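Local coordinates for putative alpha-N-acetylgalactosaminidase (Bacillus halodurans C-125, PDB 3CC1), which probably hydrolyses terminal alpha-linked N-acetylgalactosamine residues from glycoconjugates, as a putative alpha-N-acetylgalactosaminidase built from a TIM barrel and a C-terminal beta-sandwich domain, at residues L10-G15 against S339-S344; N17-Y22 against V52-Y57; N34-A39 against H104-K109; R116-Q121 against Y153-T158; R348-E353 against L386-I391. All blocks are in the same frame, centred on the assembly; numbering follows the deposited sequence.

Contact 1: L10-G15 against S339-S344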
# COMPACT_ATOMS: atom_id res chain seq x y z
N LEU A 10 -28.42 -8.83 22.42
CA LEU A 10 -27.28 -8.52 23.31
C LEU A 10 -26.41 -7.44 22.74
O LEU A 10 -26.39 -7.23 21.54
CB LEU A 10 -26.45 -9.76 23.58
CG LEU A 10 -27.26 -10.93 24.19
CD1 LEU A 10 -26.45 -12.19 24.29
CD2 LEU A 10 -27.93 -10.57 25.57
N THR A 11 -25.70 -6.76 23.63
CA THR A 11 -24.77 -5.73 23.29
C THR A 11 -23.35 -6.29 23.34
O THR A 11 -23.15 -7.45 23.69
CB THR A 11 -24.93 -4.55 24.26
OG1 THR A 11 -24.57 -4.99 25.57
CG2 THR A 11 -26.37 -4.00 24.24
N PRO A 12 -22.37 -5.50 22.90
CA PRO A 12 -21.01 -6.10 22.86
C PRO A 12 -20.56 -6.52 24.25
O PRO A 12 -20.79 -5.80 25.21
CB PRO A 12 -20.15 -4.96 22.33
CG PRO A 12 -21.11 -4.08 21.52
CD PRO A 12 -22.48 -4.25 22.13
N PRO A 13 -19.96 -7.72 24.37
CA PRO A 13 -19.47 -8.17 25.68
C PRO A 13 -18.47 -7.20 26.30
O PRO A 13 -17.59 -6.66 25.62
CB PRO A 13 -18.80 -9.52 25.36
CG PRO A 13 -19.51 -10.01 24.13
CD PRO A 13 -19.80 -8.77 23.33
N MSE A 14 -18.64 -6.99 27.59
CA MSE A 14 -17.72 -6.27 28.44
C MSE A 14 -17.28 -7.17 29.59
O MSE A 14 -18.11 -7.77 30.30
CB MSE A 14 -18.41 -5.01 29.01
CG MSE A 14 -18.79 -3.96 27.96
SE MSE A 14 -19.75 -2.50 28.71
CE MSE A 14 -18.50 -1.96 30.11
N GLY A 15 -15.97 -7.25 29.76
CA GLY A 15 -15.42 -8.10 30.78
C GLY A 15 -13.92 -8.04 30.90
O GLY A 15 -13.31 -7.06 30.52
N SER A 339 -21.46 4.15 26.87
CA SER A 339 -22.72 4.25 26.18
C SER A 339 -22.58 4.30 24.63
O SER A 339 -23.44 3.79 23.89
CB SER A 339 -23.46 5.45 26.73
OG SER A 339 -24.53 5.71 25.88
N ILE A 340 -21.48 4.85 24.15
CA ILE A 340 -21.20 4.80 22.70
C ILE A 340 -21.06 3.33 22.28
O ILE A 340 -21.72 2.87 21.33
CB ILE A 340 -19.94 5.64 22.30
CG1 ILE A 340 -20.20 7.10 22.63
CG2 ILE A 340 -19.61 5.47 20.82
CD1 ILE A 340 -18.99 7.99 22.68
N ASN A 341 -20.21 2.59 23.00
CA ASN A 341 -19.94 1.17 22.68
C ASN A 341 -21.20 0.29 22.81
O ASN A 341 -21.46 -0.64 22.02
CB ASN A 341 -18.86 0.63 23.61
CG ASN A 341 -18.55 -0.85 23.36
OD1 ASN A 341 -19.08 -1.73 24.04
ND2 ASN A 341 -17.70 -1.11 22.39
N GLN A 342 -22.02 0.62 23.81
CA GLN A 342 -23.14 -0.25 24.19
C GLN A 342 -24.51 0.14 23.57
O GLN A 342 -25.42 -0.70 23.50
CB GLN A 342 -23.31 -0.29 25.71
CG GLN A 342 -22.18 -1.00 26.48
CD GLN A 342 -22.18 -2.50 26.22
OE1 GLN A 342 -23.05 -3.20 26.71
NE2 GLN A 342 -21.23 -2.97 25.42
N LYS A 343 -24.63 1.41 23.18
CA LYS A 343 -25.94 1.95 22.78
C LYS A 343 -26.02 2.67 21.44
O LYS A 343 -27.11 2.86 20.90
CB LYS A 343 -26.46 2.89 23.88
CG LYS A 343 -26.74 2.20 25.22
CD LYS A 343 -27.96 1.28 25.14
CE LYS A 343 -28.17 0.42 26.41
NZ LYS A 343 -27.46 -0.90 26.35
N SER A 344 -24.89 3.11 20.89
CA SER A 344 -24.94 3.92 19.67
C SER A 344 -25.27 3.08 18.42
O SER A 344 -25.10 1.86 18.39
CB SER A 344 -23.65 4.73 19.50
OG SER A 344 -22.58 3.92 19.11
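Gln342 reaches off the last turn of helix 335-343 and crosses the side chain of Thr11 at about a right angle. Its chain folds over at chi2 (-69°), which brings the terminal amide between Thr11 and Met14. On one side Thr11 OG1 donates to Gln342 OE1 over 2.6 Å, from above the carbonyl plane rather than along a lone pair. On the other, Gln342 NE2 gives one hydrogen to Pro12 O (2.9 Å, 162° at the hydrogen), on a lone pair, and a second to Asn341 OD1 at 2.8 Å. The contact thus ties the lead-in to the first strand of the TIM barrel, 14-17, to the end of its last helix. The Met14 side chain crosses obliquely, its selenium 3.5 Å from Gln342 CD; the Pro12 ring slides past the Asn341 side chain in the opposite direction, and Pro12 CG lies 3.5 Å from backbone Asn341 O. An alanine in place of Gln342 would lose all three hydrogen bonds of the side-chain amide and would probably loosen this closure. Asn341 ND2 binds Ser313 O.

Contact 2: N17-Y22 against V52-Y57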
# COMPACT_ATOMS: atom_id res chain seq x y z
N ASN A 17 -10.40 -10.66 30.63
CA ASN A 17 -9.82 -11.89 30.09
C ASN A 17 -8.38 -12.06 30.65
O ASN A 17 -7.63 -11.12 30.72
CB ASN A 17 -9.88 -11.83 28.56
CG ASN A 17 -9.24 -13.03 27.88
OD1 ASN A 17 -8.04 -13.25 28.00
ND2 ASN A 17 -10.04 -13.79 27.15
N SER A 18 -8.06 -13.29 31.04
CA SER A 18 -6.83 -13.64 31.77
C SER A 18 -5.55 -13.58 30.91
O SER A 18 -4.47 -13.64 31.47
CB SER A 18 -6.93 -15.05 32.35
OG SER A 18 -6.99 -16.04 31.35
N TRP A 19 -5.68 -13.43 29.60
CA TRP A 19 -4.53 -13.63 28.69
C TRP A 19 -3.40 -12.60 28.81
O TRP A 19 -2.24 -12.98 28.91
CB TRP A 19 -4.97 -13.72 27.22
CG TRP A 19 -3.81 -14.03 26.35
CD1 TRP A 19 -3.11 -13.13 25.61
CD2 TRP A 19 -3.19 -15.30 26.12
NE1 TRP A 19 -2.09 -13.76 24.95
CE2 TRP A 19 -2.11 -15.08 25.23
CE3 TRP A 19 -3.43 -16.60 26.57
CZ2 TRP A 19 -1.26 -16.11 24.81
CZ3 TRP A 19 -2.60 -17.62 26.14
CH2 TRP A 19 -1.53 -17.37 25.28
N ASP A 20 -3.73 -11.32 28.79
CA ASP A 20 -2.67 -10.29 28.72
C ASP A 20 -1.84 -10.20 30.03
O ASP A 20 -0.70 -9.75 30.01
CB ASP A 20 -3.22 -8.90 28.38
CG ASP A 20 -3.62 -8.72 26.93
OD1 ASP A 20 -3.56 -9.66 26.09
OD2 ASP A 20 -4.02 -7.56 26.61
N CYS A 21 -2.44 -10.62 31.15
CA CYS A 21 -1.77 -10.61 32.46
C CYS A 21 -1.13 -11.95 32.79
O CYS A 21 -0.00 -11.97 33.26
CB CYS A 21 -2.68 -10.12 33.61
SG CYS A 21 -4.42 -10.72 33.55
N TYR A 22 -1.82 -13.06 32.51
CA TYR A 22 -1.37 -14.38 32.99
C TYR A 22 -1.17 -15.42 31.89
O TYR A 22 -0.84 -16.59 32.15
CB TYR A 22 -2.32 -14.94 34.08
CG TYR A 22 -2.38 -14.03 35.26
CD1 TYR A 22 -1.23 -13.78 36.00
CD2 TYR A 22 -3.56 -13.34 35.61
CE1 TYR A 22 -1.24 -12.92 37.06
CE2 TYR A 22 -3.58 -12.47 36.68
CZ TYR A 22 -2.42 -12.27 37.42
OH TYR A 22 -2.40 -11.39 38.47
N VAL A 52 -11.61 -17.03 31.13
CA VAL A 52 -10.38 -17.76 31.25
C VAL A 52 -9.95 -18.12 29.83
O VAL A 52 -10.67 -18.75 29.07
CB VAL A 52 -10.52 -19.04 32.15
CG1 VAL A 52 -9.27 -19.93 32.04
CG2 VAL A 52 -10.81 -18.67 33.61
N ASP A 53 -8.78 -17.66 29.45
CA ASP A 53 -8.29 -17.94 28.12
C ASP A 53 -7.75 -19.40 27.98
O ASP A 53 -7.88 -20.25 28.90
CB ASP A 53 -7.29 -16.85 27.64
CG ASP A 53 -7.44 -16.53 26.13
OD1 ASP A 53 -7.06 -17.35 25.29
OD2 ASP A 53 -8.02 -15.49 25.79
N ILE A 54 -7.17 -19.67 26.83
CA ILE A 54 -6.84 -21.01 26.43
C ILE A 54 -5.82 -21.69 27.36
O ILE A 54 -5.09 -21.04 28.11
CB ILE A 54 -6.30 -21.07 24.98
CG1 ILE A 54 -5.02 -20.24 24.81
CG2 ILE A 54 -7.36 -20.68 23.97
CD1 ILE A 54 -4.16 -20.62 23.58
N GLN A 55 -5.84 -23.00 27.28
CA GLN A 55 -4.85 -23.88 27.92
C GLN A 55 -5.07 -23.99 29.43
O GLN A 55 -4.17 -24.28 30.19
CB GLN A 55 -3.41 -23.47 27.53
CG GLN A 55 -3.16 -23.77 26.05
CD GLN A 55 -1.80 -23.32 25.52
OE1 GLN A 55 -1.08 -24.13 24.93
NE2 GLN A 55 -1.49 -22.04 25.64
N TRP A 56 -6.32 -23.76 29.81
CA TRP A 56 -6.78 -23.99 31.16
C TRP A 56 -6.74 -25.47 31.55
O TRP A 56 -6.89 -25.78 32.73
CB TRP A 56 -8.20 -23.41 31.36
CG TRP A 56 -9.19 -23.74 30.26
CD1 TRP A 56 -9.51 -22.94 29.22
CD2 TRP A 56 -9.97 -24.94 30.10
NE1 TRP A 56 -10.41 -23.57 28.39
CE2 TRP A 56 -10.73 -24.79 28.93
CE3 TRP A 56 -10.10 -26.12 30.84
CZ2 TRP A 56 -11.59 -25.76 28.48
CZ3 TRP A 56 -10.96 -27.07 30.40
CH2 TRP A 56 -11.69 -26.90 29.22
N TYR A 57 -6.41 -26.35 30.57
CA TYR A 57 -6.42 -27.81 30.69
C TYR A 57 -5.00 -28.40 30.65
O TYR A 57 -4.82 -29.61 30.62
CB TYR A 57 -7.28 -28.42 29.54
CG TYR A 57 -6.99 -27.75 28.23
CD1 TYR A 57 -5.81 -28.04 27.52
CD2 TYR A 57 -7.83 -26.76 27.72
CE1 TYR A 57 -5.51 -27.39 26.34
CE2 TYR A 57 -7.54 -26.12 26.54
CZ TYR A 57 -6.36 -26.42 25.87
OH TYR A 57 -6.05 -25.80 24.68
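At the C-terminal ends of the neighbouring parallel barrel strands 14-17 and 49-52, where TIM-barrel enzymes keep their active sites, the backbone leaves the first for a short helix and the second for a loop. The tight part is polar and centres on Asp53. Asn17 ND2 donates to the anti lone pair of Asp53 OD2 at 3.0 Å, with the carboxylate oxygen close to the amide plane although the two planes stand 64° apart. The other amide atom, Asn17 OD1, accepts from Trp19 N at 2.9 Å, a capping bond at the turn that leads into the helix, so both ends of the amide are engaged and its flip is settled. The looser part is apolar: Trp19, with CG anti to the backbone N (chi1 -176°), crosses Ile54 obliquely, and CZ3 comes to 3.8 Å from Ile54 CG1. Leu191 of a second subunit packs on both of these side chains, and Trp19 NE1 binds Asp286. A bound imidazole, probably from the crystallisation liquor, lies about 3 Å from the Asp53 side chain, consistent with a pocket beside the carboxylate. Ser18 OG, in the crowded position between N and the carbonyl carbon, accepts from Asp53 N at 3.1 Å in a nearly straight bond (177°).

Contact 3: N34-A39 against H104-K109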
# COMPACT_ATOMS: atom_id res chain seq x y z
N ASN A 34 -9.95 -10.95 40.36
CA ASN A 34 -10.42 -10.04 39.33
C ASN A 34 -11.94 -9.92 39.30
O ASN A 34 -12.49 -8.82 39.16
CB ASN A 34 -9.84 -10.41 37.98
CG ASN A 34 -8.39 -9.99 37.84
OD1 ASN A 34 -8.12 -8.88 37.42
ND2 ASN A 34 -7.45 -10.89 38.18
N ALA A 35 -12.60 -11.05 39.55
CA ALA A 35 -14.07 -11.13 39.59
C ALA A 35 -14.59 -10.25 40.74
O ALA A 35 -15.57 -9.51 40.58
CB ALA A 35 -14.52 -12.56 39.74
N GLU A 36 -13.92 -10.34 41.88
CA GLU A 36 -14.31 -9.54 43.05
C GLU A 36 -14.11 -8.07 42.79
O GLU A 36 -14.94 -7.25 43.13
CB GLU A 36 -13.56 -9.97 44.31
CG GLU A 36 -14.08 -11.30 44.85
CD GLU A 36 -13.14 -11.99 45.86
OE1 GLU A 36 -12.09 -11.39 46.21
OE2 GLU A 36 -13.44 -13.13 46.28
N TYR A 37 -13.01 -7.72 42.13
CA TYR A 37 -12.78 -6.33 41.81
C TYR A 37 -13.87 -5.85 40.89
O TYR A 37 -14.46 -4.81 41.11
CB TYR A 37 -11.42 -6.12 41.17
CG TYR A 37 -11.07 -4.68 40.88
CD1 TYR A 37 -11.53 -4.05 39.74
CD2 TYR A 37 -10.22 -3.98 41.71
CE1 TYR A 37 -11.21 -2.75 39.47
CE2 TYR A 37 -9.90 -2.65 41.45
CZ TYR A 37 -10.37 -2.06 40.33
OH TYR A 37 -10.01 -0.79 40.04
N MSE A 38 -14.16 -6.62 39.87
CA MSE A 38 -15.16 -6.22 38.90
C MSE A 38 -16.52 -6.02 39.58
O MSE A 38 -17.26 -5.09 39.27
CB MSE A 38 -15.30 -7.26 37.81
CG MSE A 38 -16.32 -6.86 36.74
SE MSE A 38 -16.39 -8.16 35.28
CE MSE A 38 -14.69 -7.81 34.60
N ALA A 39 -16.82 -6.90 40.52
CA ALA A 39 -18.09 -6.87 41.20
C ALA A 39 -18.16 -5.60 42.02
O ALA A 39 -19.20 -4.97 42.14
CB ALA A 39 -18.22 -8.10 42.13
N HIS A 104 -21.06 -16.25 39.52
CA HIS A 104 -22.49 -15.97 39.45
C HIS A 104 -22.99 -15.33 40.75
O HIS A 104 -23.82 -14.46 40.71
CB HIS A 104 -23.30 -17.21 39.15
CG HIS A 104 -23.05 -17.78 37.79
ND1 HIS A 104 -23.22 -19.12 37.51
CD2 HIS A 104 -22.65 -17.20 36.64
CE1 HIS A 104 -22.94 -19.33 36.23
NE2 HIS A 104 -22.58 -18.18 35.68
N ASP A 105 -22.43 -15.76 41.87
CA ASP A 105 -22.79 -15.23 43.18
C ASP A 105 -22.36 -13.80 43.31
O ASP A 105 -22.92 -13.08 44.11
CB ASP A 105 -22.15 -16.02 44.32
CG ASP A 105 -22.78 -17.40 44.51
OD1 ASP A 105 -23.92 -17.63 44.03
OD2 ASP A 105 -22.12 -18.25 45.13
N LEU A 106 -21.38 -13.38 42.53
CA LEU A 106 -20.97 -11.94 42.47
C LEU A 106 -21.83 -11.13 41.44
O LEU A 106 -21.61 -9.93 41.23
CB LEU A 106 -19.49 -11.81 42.12
CG LEU A 106 -18.49 -12.30 43.18
CD1 LEU A 106 -17.05 -12.46 42.59
CD2 LEU A 106 -18.53 -11.36 44.38
N GLY A 107 -22.79 -11.79 40.81
CA GLY A 107 -23.61 -11.19 39.78
C GLY A 107 -22.91 -11.05 38.44
O GLY A 107 -23.25 -10.18 37.64
N LEU A 108 -21.89 -11.88 38.21
CA LEU A 108 -21.09 -11.79 37.00
C LEU A 108 -21.30 -13.06 36.18
O LEU A 108 -22.02 -13.97 36.57
CB LEU A 108 -19.62 -11.57 37.35
CG LEU A 108 -19.20 -10.32 38.15
CD1 LEU A 108 -17.70 -10.38 38.42
CD2 LEU A 108 -19.58 -9.02 37.42
N LYS A 109 -20.69 -13.10 35.01
CA LYS A 109 -20.81 -14.22 34.07
C LYS A 109 -19.43 -14.81 33.78
O LYS A 109 -18.42 -14.12 33.88
CB LYS A 109 -21.47 -13.74 32.78
CG LYS A 109 -22.97 -13.46 32.96
CD LYS A 109 -23.59 -12.76 31.77
CE LYS A 109 -25.13 -12.49 31.99
NZ LYS A 109 -25.85 -13.72 32.41
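A Schellman motif ends helix 97-105 of the barrel's outer layer, and the turn it makes leads into strand 109-115 while setting two leucines against the adjacent helix 28-41. Gly107 takes the positive phi (76°) that this termination needs, and the chain reverses there so that Leu106 and Leu108, one on each side of it, both point toward the helix. Leu106 lies over the outer part of the helix. Its CD1 meets Ala35 CB at 3.8 Å and Glu36 CG at 3.9 Å, touching the methylene base of that exposed acid, while Leu106 CB packs against Ala39 CB at 3.9 Å. Leu108 goes deeper: its CD1 presses to 3.2 Å from Ala35 O, a tight approach to an oxygen that also accepts from Ala39 N in the helix. Its other branch, CD2, rests 3.9 Å from the selenium of Met38, whose side chain leaves with CG anti to the backbone N (chi1 -178°), bends at chi3 and crosses the leucine obliquely. The small alanines, one turn apart, let the leucines approach the helix backbone. Ile50 of strand 49-52 is touched by Ala35, Met38 and Leu108, placing the inner side of the contact on the barrel wall, and Lys43 NZ binds Leu106 O. No hydrogen bond crosses; this is the apolar packing of a helix against the turn leading from its neighbour into the next strand of a parallel beta/alpha barrel.

Contact 4: R116-Q121 against Y153-T158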
# COMPACT_ATOMS: atom_id res chain seq x y z
N ARG A 116 -10.47 -25.02 18.62
CA ARG A 116 -11.18 -25.83 17.66
C ARG A 116 -10.64 -27.25 17.66
O ARG A 116 -9.42 -27.45 17.68
CB ARG A 116 -10.97 -25.26 16.27
CG ARG A 116 -11.59 -26.05 15.14
CD ARG A 116 -11.13 -25.54 13.77
NE ARG A 116 -9.70 -25.70 13.55
CZ ARG A 116 -9.14 -26.72 12.90
NH1 ARG A 116 -9.88 -27.70 12.43
NH2 ARG A 116 -7.84 -26.79 12.75
N GLY A 117 -11.56 -28.20 17.56
CA GLY A 117 -11.21 -29.61 17.31
C GLY A 117 -11.34 -30.54 18.51
O GLY A 117 -12.14 -30.34 19.43
N ILE A 118 -10.51 -31.56 18.47
CA ILE A 118 -10.53 -32.62 19.44
C ILE A 118 -9.07 -32.89 19.84
O ILE A 118 -8.19 -32.82 19.02
CB ILE A 118 -11.16 -33.91 18.82
CG1 ILE A 118 -11.30 -35.01 19.87
CG2 ILE A 118 -10.34 -34.41 17.60
CD1 ILE A 118 -12.18 -36.20 19.41
N PRO A 119 -8.81 -33.18 21.12
CA PRO A 119 -7.40 -33.21 21.47
C PRO A 119 -6.65 -34.33 20.78
O PRO A 119 -7.17 -35.39 20.57
CB PRO A 119 -7.45 -33.48 22.99
CG PRO A 119 -8.75 -32.88 23.42
CD PRO A 119 -9.69 -33.23 22.31
N ARG A 120 -5.41 -34.07 20.44
CA ARG A 120 -4.61 -35.10 19.83
C ARG A 120 -4.49 -36.30 20.79
O ARG A 120 -4.34 -37.43 20.39
CB ARG A 120 -3.22 -34.54 19.52
CG ARG A 120 -3.23 -33.44 18.47
CD ARG A 120 -1.82 -33.26 17.95
NE ARG A 120 -1.74 -32.09 17.11
CZ ARG A 120 -0.63 -31.72 16.48
NH1 ARG A 120 0.45 -32.47 16.56
NH2 ARG A 120 -0.60 -30.61 15.79
N GLN A 121 -4.50 -35.97 22.07
CA GLN A 121 -4.41 -36.94 23.16
C GLN A 121 -5.62 -37.91 23.15
O GLN A 121 -5.46 -39.10 23.44
CB GLN A 121 -4.33 -36.19 24.47
CG GLN A 121 -4.10 -37.09 25.67
CD GLN A 121 -3.85 -36.26 26.94
OE1 GLN A 121 -2.93 -35.46 26.99
NE2 GLN A 121 -4.66 -36.46 27.96
N TYR A 153 -6.44 -31.83 16.98
CA TYR A 153 -6.69 -32.07 15.56
C TYR A 153 -8.09 -31.52 15.28
O TYR A 153 -8.93 -31.42 16.17
CB TYR A 153 -6.68 -33.56 15.22
CG TYR A 153 -5.32 -34.22 15.28
CD1 TYR A 153 -4.28 -33.78 14.48
CD2 TYR A 153 -5.09 -35.31 16.11
CE1 TYR A 153 -3.05 -34.42 14.52
CE2 TYR A 153 -3.87 -35.95 16.15
CZ TYR A 153 -2.86 -35.50 15.36
OH TYR A 153 -1.63 -36.11 15.42
N GLY A 154 -8.31 -31.14 14.03
CA GLY A 154 -9.63 -30.89 13.54
C GLY A 154 -10.56 -32.08 13.67
O GLY A 154 -10.16 -33.23 13.62
N VAL A 155 -11.83 -31.75 13.84
CA VAL A 155 -12.91 -32.71 13.75
C VAL A 155 -13.43 -32.68 12.31
O VAL A 155 -13.69 -31.61 11.74
CB VAL A 155 -14.02 -32.41 14.76
CG1 VAL A 155 -15.24 -33.28 14.52
CG2 VAL A 155 -13.50 -32.59 16.19
N ASP A 156 -13.56 -33.85 11.72
CA ASP A 156 -14.01 -34.00 10.35
C ASP A 156 -15.54 -33.99 10.26
O ASP A 156 -16.21 -34.94 10.65
CB ASP A 156 -13.46 -35.29 9.80
CG ASP A 156 -13.77 -35.51 8.33
OD1 ASP A 156 -14.69 -34.86 7.75
OD2 ASP A 156 -13.08 -36.37 7.77
N PRO A 157 -16.11 -32.91 9.72
CA PRO A 157 -17.55 -32.75 9.74
C PRO A 157 -18.26 -33.72 8.81
O PRO A 157 -19.48 -33.74 8.82
CB PRO A 157 -17.76 -31.31 9.26
CG PRO A 157 -16.49 -30.88 8.67
CD PRO A 157 -15.41 -31.70 9.26
N THR A 158 -17.51 -34.51 8.05
CA THR A 158 -18.14 -35.47 7.14
C THR A 158 -18.38 -36.79 7.85
O THR A 158 -18.98 -37.66 7.28
CB THR A 158 -17.33 -35.75 5.86
OG1 THR A 158 -16.12 -36.46 6.18
CG2 THR A 158 -16.99 -34.45 5.10
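Arg120 crosses one face of the Tyr153 ring at about a right angle to the tyrosine side chain. Its CB starts at the ring rim, 3.7 Å from Tyr153 CE2, and CG sits over the face, 3.6 Å from the ring centroid and 16° off the normal, a CH-pi contact. CD follows above Tyr153 CZ at 3.6 Å, and NE above Tyr153 CE1 at 3.7 Å. With the chain extended from CG to NE, the guanidinium comes down almost flat, its plane 8° from the ring's, and NE also donates to Met152 O. An alanine in place of Tyr153 would remove this ring and would probably leave the arginine stem less firmly placed. In the backbone, Ile118 N gives to Tyr153 O (2.8 Å) and Tyr153 N to Ile118 O (2.9 Å). Gly117 CA approaches Tyr153 O at 3.1 Å, where any CB would clash. Arg116 turns to Glu198 and Asp185. The paired bonds are those of an antiparallel hydrogen-bonded pair, in a small sheet added beyond barrel strand 109-115.

Contact 5: R348-E353 against L386-I391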
# COMPACT_ATOMS: atom_id res chain seq x y z
N ARG A 348 -19.94 4.35 11.88
CA ARG A 348 -19.43 4.50 10.52
C ARG A 348 -18.12 5.27 10.42
O ARG A 348 -17.83 6.20 11.19
CB ARG A 348 -20.48 5.17 9.62
CG ARG A 348 -20.79 6.63 9.97
CD ARG A 348 -22.11 7.02 9.32
NE ARG A 348 -22.53 8.38 9.63
CZ ARG A 348 -23.11 8.75 10.75
NH1 ARG A 348 -23.31 7.90 11.73
NH2 ARG A 348 -23.48 10.00 10.90
N PHE A 349 -17.33 4.82 9.46
CA PHE A 349 -16.07 5.46 9.08
C PHE A 349 -16.41 6.73 8.27
O PHE A 349 -17.20 6.67 7.36
CB PHE A 349 -15.25 4.45 8.28
CG PHE A 349 -14.02 5.03 7.61
CD1 PHE A 349 -12.99 5.54 8.35
CD2 PHE A 349 -13.90 5.05 6.25
CE1 PHE A 349 -11.88 6.07 7.73
CE2 PHE A 349 -12.79 5.58 5.65
CZ PHE A 349 -11.78 6.10 6.41
N VAL A 350 -15.82 7.89 8.62
CA VAL A 350 -16.15 9.17 7.93
C VAL A 350 -15.07 9.58 6.92
O VAL A 350 -15.36 9.86 5.75
CB VAL A 350 -16.47 10.30 8.96
CG1 VAL A 350 -16.62 11.65 8.28
CG2 VAL A 350 -17.70 9.93 9.78
N TYR A 351 -13.82 9.63 7.35
CA TYR A 351 -12.75 10.00 6.46
C TYR A 351 -11.39 9.55 6.96
O TYR A 351 -11.17 9.28 8.12
CB TYR A 351 -12.75 11.54 6.15
CG TYR A 351 -12.25 12.47 7.25
CD1 TYR A 351 -10.93 12.42 7.70
CD2 TYR A 351 -13.07 13.42 7.79
CE1 TYR A 351 -10.47 13.27 8.70
CE2 TYR A 351 -12.61 14.31 8.77
CZ TYR A 351 -11.30 14.23 9.21
OH TYR A 351 -10.81 15.12 10.14
N ARG A 352 -10.50 9.39 6.00
CA ARG A 352 -9.10 9.33 6.32
C ARG A 352 -8.28 10.05 5.28
O ARG A 352 -8.43 9.81 4.07
CB ARG A 352 -8.64 7.88 6.40
CG ARG A 352 -7.16 7.80 6.63
CD ARG A 352 -6.79 6.39 7.04
NE ARG A 352 -5.40 6.31 7.49
CZ ARG A 352 -4.92 5.30 8.21
NH1 ARG A 352 -5.71 4.34 8.62
NH2 ARG A 352 -3.63 5.31 8.57
N GLU A 353 -7.43 10.94 5.76
CA GLU A 353 -6.60 11.73 4.91
C GLU A 353 -5.29 11.98 5.61
O GLU A 353 -5.23 12.61 6.66
CB GLU A 353 -7.35 13.02 4.56
CG GLU A 353 -6.94 13.64 3.29
CD GLU A 353 -7.76 14.84 2.89
OE1 GLU A 353 -8.84 14.66 2.28
OE2 GLU A 353 -7.30 15.99 3.16
N LEU A 386 -20.39 19.58 9.99
CA LEU A 386 -21.67 18.91 10.24
C LEU A 386 -22.19 18.12 9.03
O LEU A 386 -22.85 17.10 9.18
CB LEU A 386 -22.71 19.92 10.74
CG LEU A 386 -22.43 20.47 12.15
CD1 LEU A 386 -23.44 21.60 12.57
CD2 LEU A 386 -22.43 19.34 13.22
N ASP A 387 -21.89 18.59 7.82
CA ASP A 387 -22.35 17.92 6.59
C ASP A 387 -21.78 16.51 6.43
O ASP A 387 -22.31 15.71 5.69
CB ASP A 387 -22.11 18.77 5.32
CG ASP A 387 -20.66 19.27 5.17
OD1 ASP A 387 -19.75 18.45 4.96
OD2 ASP A 387 -20.45 20.50 5.24
N MSE A 388 -20.74 16.19 7.17
CA MSE A 388 -20.15 14.84 7.12
C MSE A 388 -20.95 13.82 7.92
O MSE A 388 -20.77 12.61 7.76
CB MSE A 388 -18.75 14.85 7.74
CG MSE A 388 -17.73 15.68 7.02
SE MSE A 388 -16.12 15.76 8.15
CE MSE A 388 -15.02 16.72 6.95
N VAL A 389 -21.79 14.31 8.83
CA VAL A 389 -22.49 13.42 9.76
C VAL A 389 -24.00 13.58 9.72
O VAL A 389 -24.71 13.03 10.55
CB VAL A 389 -21.91 13.49 11.18
CG1 VAL A 389 -20.38 13.04 11.14
CG2 VAL A 389 -22.10 14.87 11.81
N GLY A 390 -24.51 14.29 8.72
CA GLY A 390 -25.95 14.32 8.45
C GLY A 390 -26.71 15.42 9.16
O GLY A 390 -27.94 15.40 9.17
N ILE A 391 -26.00 16.41 9.71
CA ILE A 391 -26.64 17.47 10.52
C ILE A 391 -26.61 18.79 9.77
O ILE A 391 -25.62 19.15 9.17
CB ILE A 391 -25.95 17.57 11.92
CG1 ILE A 391 -26.07 16.22 12.65
CG2 ILE A 391 -26.48 18.70 12.78
CD1 ILE A 391 -25.28 16.12 13.98
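Apolar packing carries much of this contact between strand 345-353 of the C-terminal beta-sandwich domain, outermost of its sheet within the chain, and the turn 386-391, which links two other strands. The Val350 and Met388 side chains cross at about a right angle, with Val350 CG1 3.9 Å from Met388 CB, and Val350 CG2 reaches Val389 CG1 at 4.3 Å. Val350 and Tyr351 both point toward the turn because a classic beta bulge opposite Ala358 interrupts the strand's alternation. The second kind is a Met-aromatic contact. Met388, extended beyond CG, brings selenium to the ring edge, 3.8 Å from Tyr351 CE2 and 85° off the ring normal. Tyr351 holds CG in the crowded position (chi1 75°), and its OH is tied to Gln383 O. The polar part is Arg348, an extended chain whose NH2 lies 3.3 Å from Val389 O, close to the guanidinium plane; NH1 binds Leu346 O and Asn362, and NE forms a salt bridge with Glu3 of a third subunit. Ile264 of that subunit packs on Tyr351 and Met388. With its charge met by another chain's acid, the buried arginine probably links this strand to the assembly, while the segments adhere mainly through van der Waals and Met-aromatic contacts.

Overall arrangement
Contacts 1 to 4 belong to the barrel domain and contact 5 to the beta sandwich, joined to it where helix 335-343 of contact 1 runs on into strand 345-353. Contacts 1 and 2 share strand 14-17 but sit 23 Å apart between centres: side-chain amide hydrogen bonds close one side, and a buried carboxylate marks the other. Contact 3, on the outer helices, is purely apolar and touches contact 1 through Met38 and Gly15. Contacts 2, 4 and 5 are buried, whereas 1 and 3 are partly open. Contact 4 adds sheet pairing and an arginine stem laid over a tyrosine face. Subunit neighbours reach contacts 2, 4 and 5, most extensively contact 5, about 46 Å from contact 4 between centres.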